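Local coordinates for NTP pyrophosphohydrolase MazG-like domain-containing protein (Vibrio sp. DAT722, PDB 2Q9L), which probably hydrolyses nucleoside triphosphates to monophosphates and pyrophosphate in a magnesium-dependent reaction, as an all-helical MazG-type pyrophosphohydrolase, at the interface of chains A and B. Coordinates in Å, arbitrary orientation; residue numbers count along the deposited sequence, not the author numbering. Chains: chain A/B, Hypothetical protein.

The interface of chains A and B. Residues chain A 27, 69-70, 73, 75, 77; chain B 34, 38, 55, 59.
B:Leu59 of helix 55-72 drives its forked end against the C-terminal part of the same helix in the other subunit, around A:Leu69 and A:Ala70. The protein belongs to the all-helical MazG family of NTP pyrophosphohydrolases; this patch is part of a two-fold symmetric interface in the deposited four-chain assembly, which probably also joins subunits in solution, and each contact recurs with the chains exchanged. The two methyls of B:Leu59 divide the work. CD1 rests on the backbone of A:Ala70, 3.5 Å from its CA, while CD2 turns toward A:Leu69 and lies 3.9 Å from its CB. With CG opposite the carbonyl carbon (chi1 -77°) and an extended second torsion, the side chain points away from its own helix and spreads this fork over the partner. A:Val75, in the turn before helix 77-89, brings CG2 obliquely to within 4.0 Å of B:Leu59 CD1. A:Leu77, at the start of that helix, adds a looser contact to the stem, its CD2 4.1 Å from B:Leu59 CB.

A:His73, just past the end of helix 55-72, meets two aliphatic side chains of chain B, both at roughly a right angle and on the same side of its ring. The CG1 methyl of B:Val55 lies over the CG end of this face, 3.8 Å from A:His73 CB. B:Ile38 on helix 20-39 sets CG1 and CD1 over the NE2 end, with its branch methyl CG2 displaced outward, 4.0 Å from A:His73 CE1. A chi2 of -82° turns this face toward chain B, while the backbone oxygen of A:Leu69, from the same chain, lies in the ring plane at the CD2 edge.

Farther along, A:Leu27 and B:Leu34, both on helix 20-39 of their chains, meet tip to tip. Their CD2 methyls are 3.5 Å apart, a tight apolar contact between the two subunits.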
loop_
_atom_site.group_PDB
_atom_site.type_symbol
_atom_site.label_atom_id
_atom_site.label_comp_id
_atom_site.label_asym_id
_atom_site.label_seq_id
_atom_site.Cartn_x
_atom_site.Cartn_y
_atom_site.Cartn_z
ATOM N N LEU A 27 2.007 -0.503 -8.413
ATOM C CA LEU A 27 1.644 -1.339 -7.258
ATOM C C LEU A 27 0.836 -0.538 -6.227
ATOM O O LEU A 27 -0.222 -0.989 -5.784
ATOM C CB LEU A 27 2.860 -1.985 -6.579
ATOM C CG LEU A 27 2.516 -2.841 -5.327
ATOM C CD1 LEU A 27 1.842 -4.131 -5.711
ATOM C CD2 LEU A 27 3.721 -3.154 -4.425
ATOM N N LEU A 69 7.113 -6.726 -10.500
ATOM C CA LEU A 69 8.245 -6.254 -9.679
ATOM C C LEU A 69 9.258 -7.364 -9.464
ATOM O O LEU A 69 10.474 -7.121 -9.508
ATOM C CB LEU A 69 7.803 -5.671 -8.331
ATOM C CG LEU A 69 7.236 -4.248 -8.322
ATOM C CD1 LEU A 69 6.420 -4.031 -7.046
ATOM C CD2 LEU A 69 8.334 -3.213 -8.399
ATOM N N ALA A 70 8.768 -8.582 -9.263
ATOM C CA ALA A 70 9.658 -9.735 -9.132
ATOM C C ALA A 70 10.567 -9.868 -10.357
ATOM O O ALA A 70 11.774 -10.043 -10.207
ATOM C CB ALA A 70 8.865 -11.010 -8.884
ATOM N N HIS A 73 13.211 -7.080 -10.355
ATOM C CA HIS A 73 14.172 -7.207 -9.268
ATOM C C HIS A 73 14.923 -8.542 -9.236
ATOM O O HIS A 73 15.627 -8.833 -8.270
ATOM C CB HIS A 73 13.498 -6.881 -7.930
ATOM C CG HIS A 73 13.152 -5.437 -7.799
ATOM N ND1 HIS A 73 14.076 -4.489 -7.418
ATOM C CD2 HIS A 73 12.003 -4.766 -8.057
ATOM C CE1 HIS A 73 13.503 -3.298 -7.430
ATOM N NE2 HIS A 73 12.245 -3.441 -7.811
ATOM N N VAL A 75 13.754 -11.617 -9.015
ATOM C CA VAL A 75 13.179 -12.522 -8.012
ATOM C C VAL A 75 12.404 -13.668 -8.667
ATOM O O VAL A 75 11.599 -13.449 -9.578
ATOM C CB VAL A 75 12.235 -11.771 -7.019
ATOM C CG1 VAL A 75 11.537 -12.758 -6.049
ATOM C CG2 VAL A 75 12.985 -10.662 -6.252
ATOM N N LEU A 77 9.647 -16.034 -7.639
ATOM C CA LEU A 77 8.633 -16.141 -6.593
ATOM C C LEU A 77 8.406 -17.560 -6.114
ATOM O O LEU A 77 8.171 -17.773 -4.925
ATOM C CB LEU A 77 7.304 -15.519 -7.040
ATOM C CG LEU A 77 7.263 -14.000 -7.088
ATOM C CD1 LEU A 77 5.988 -13.509 -7.744
ATOM C CD2 LEU A 77 7.441 -13.418 -5.704
ATOM N N LEU B 34 8.059 -3.892 1.909
ATOM C CA LEU B 34 8.527 -3.990 0.524
ATOM C C LEU B 34 9.163 -2.681 0.042
ATOM O O LEU B 34 10.211 -2.683 -0.589
ATOM C CB LEU B 34 7.374 -4.375 -0.420
ATOM C CG LEU B 34 7.681 -4.330 -1.920
ATOM C CD1 LEU B 34 8.752 -5.406 -2.326
ATOM C CD2 LEU B 34 6.399 -4.522 -2.678
ATOM N N ILE B 38 13.051 -2.273 -1.377
ATOM C CA ILE B 38 13.352 -1.667 -2.678
ATOM C C ILE B 38 14.225 -0.406 -2.521
ATOM O O ILE B 38 15.222 -0.227 -3.248
ATOM C CB ILE B 38 12.065 -1.384 -3.492
ATOM C CG1 ILE B 38 11.396 -2.725 -3.836
ATOM C CG2 ILE B 38 12.382 -0.538 -4.757
ATOM C CD1 ILE B 38 10.010 -2.643 -4.508
ATOM N N VAL B 55 13.962 -7.872 -1.031
ATOM C CA VAL B 55 12.857 -7.570 -1.951
ATOM C C VAL B 55 12.080 -8.877 -2.229
ATOM O O VAL B 55 10.853 -8.883 -2.292
ATOM C CB VAL B 55 13.366 -6.891 -3.294
ATOM C CG1 VAL B 55 12.280 -6.844 -4.343
ATOM C CG2 VAL B 55 13.948 -5.484 -3.042
ATOM N N LEU B 59 8.188 -9.303 -1.462
ATOM C CA LEU B 59 7.338 -9.600 -2.612
ATOM C C LEU B 59 6.449 -10.804 -2.300
ATOM O O LEU B 59 5.239 -10.756 -2.532
ATOM C CB LEU B 59 8.156 -9.802 -3.887
ATOM C CG LEU B 59 8.676 -8.514 -4.532
ATOM C CD1 LEU B 59 9.503 -8.833 -5.748
ATOM C CD2 LEU B 59 7.506 -7.574 -4.915
#